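Side-chain contact in Baccell_00875 (Bacteroides cellulosilyticus DSM 14838, PDB 5NO8), which probably acts as a polysaccharide lyase that cleaves L-rhamnose caps from glucuronic acid on complex arabinogalactan proteins: residues V308-E311 / R317-F320. Residues are numbered along the deposited sequence; the frame is centred on the assembly and turned at random.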
# COMPACT_ATOMS: atom_id res chain seq x y z
N VAL A 308 5.79 -27.37 0.35
CA VAL A 308 6.46 -27.61 1.62
C VAL A 308 5.54 -27.28 2.77
O VAL A 308 4.71 -26.40 2.67
CB VAL A 308 7.76 -26.78 1.79
CG1 VAL A 308 8.85 -27.27 0.87
CG2 VAL A 308 7.50 -25.30 1.61
N PRO A 309 5.74 -27.96 3.90
CA PRO A 309 5.08 -27.55 5.11
C PRO A 309 5.76 -26.33 5.75
O PRO A 309 6.98 -26.13 5.67
CB PRO A 309 5.20 -28.79 6.00
CG PRO A 309 6.49 -29.39 5.58
CD PRO A 309 6.56 -29.17 4.10
N MET A 310 4.94 -25.50 6.37
CA MET A 310 5.40 -24.29 7.01
C MET A 310 5.39 -24.58 8.50
O MET A 310 4.37 -24.42 9.14
CB MET A 310 4.46 -23.13 6.64
CG MET A 310 4.38 -22.83 5.15
SD MET A 310 6.00 -22.40 4.43
CE MET A 310 5.68 -20.68 4.05
N GLU A 311 6.53 -24.97 9.07
CA GLU A 311 6.53 -25.51 10.43
C GLU A 311 7.13 -24.60 11.50
O GLU A 311 7.17 -24.98 12.68
CB GLU A 311 7.22 -26.90 10.46
CG GLU A 311 6.62 -27.94 9.49
CD GLU A 311 5.24 -28.52 9.89
OE1 GLU A 311 4.88 -29.59 9.34
OE2 GLU A 311 4.51 -27.97 10.76
N ARG A 317 11.41 -16.86 2.93
CA ARG A 317 11.77 -16.44 1.60
C ARG A 317 11.96 -17.68 0.74
O ARG A 317 12.74 -18.58 1.08
CB ARG A 317 13.07 -15.64 1.63
CG ARG A 317 13.46 -15.07 0.29
CD ARG A 317 14.81 -14.41 0.39
NE ARG A 317 15.40 -14.16 -0.91
CZ ARG A 317 15.53 -12.98 -1.51
NH1 ARG A 317 15.15 -11.84 -0.93
NH2 ARG A 317 16.12 -12.93 -2.69
N PHE A 318 11.24 -17.76 -0.36
CA PHE A 318 11.47 -18.81 -1.34
C PHE A 318 12.29 -18.21 -2.47
O PHE A 318 11.88 -17.21 -3.06
CB PHE A 318 10.15 -19.32 -1.88
CG PHE A 318 9.35 -20.11 -0.87
CD1 PHE A 318 9.69 -21.40 -0.57
CD2 PHE A 318 8.24 -19.55 -0.23
CE1 PHE A 318 8.95 -22.14 0.32
CE2 PHE A 318 7.51 -20.27 0.69
CZ PHE A 318 7.86 -21.58 0.95
N ASP A 319 13.43 -18.83 -2.80
CA ASP A 319 14.27 -18.43 -3.94
C ASP A 319 14.22 -19.50 -5.04
O ASP A 319 14.26 -20.68 -4.72
CB ASP A 319 15.72 -18.23 -3.52
CG ASP A 319 15.93 -16.99 -2.69
OD1 ASP A 319 15.82 -15.86 -3.22
OD2 ASP A 319 16.22 -17.12 -1.49
N PHE A 320 14.02 -19.07 -6.29
CA PHE A 320 14.24 -19.93 -7.46
C PHE A 320 15.53 -19.54 -8.18
O PHE A 320 15.83 -18.36 -8.34
CB PHE A 320 13.09 -19.85 -8.45
CG PHE A 320 11.84 -20.49 -7.97
CD1 PHE A 320 11.61 -21.84 -8.18
CD2 PHE A 320 10.90 -19.75 -7.28
CE1 PHE A 320 10.46 -22.45 -7.71
CE2 PHE A 320 9.74 -20.34 -6.82
CZ PHE A 320 9.51 -21.69 -7.03
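Phe318 meets Met310 and Val308 with the rim of its ring rather than a face, so the tip of one phenyl group fits between a thioether and one methyl of a branched valine. The contact is packing inside a beta-sandwich-like domain: Val308 on strand 303-309, and Met310 just after it, meet Phe318 of strand 314-322 from opposite directions, with no hydrogen bond between 308-311 and 317-320. Met310 makes an edge-on Met-aromatic contact, its SD 5.3 Å from the centroid of the Phe318 ring and 77° off the ring normal. A long, flexible methionine suits this place because its chain is bent at chi2 and chi3 (-112° at the latter). The bends carry Met310 CE to within 3.8 Å of Phe318 CE2. Val308, short and beta-branched as befits a strand, needs no such reach. Met290 and Val275, both apolar, also touch Phe318. With an alanine at Phe318, the Met310 thioether and the Val308 methyl would probably lose their shared aromatic partner, opening a gap between segments 308-311 and 317-320. On the opposite side of strand 314-322, Arg317 grips Asp319 side-on in a salt bridge. Back at the ring, Val308 CG2 rests 3.7 Å from Phe318 CE1, close to the ring plane.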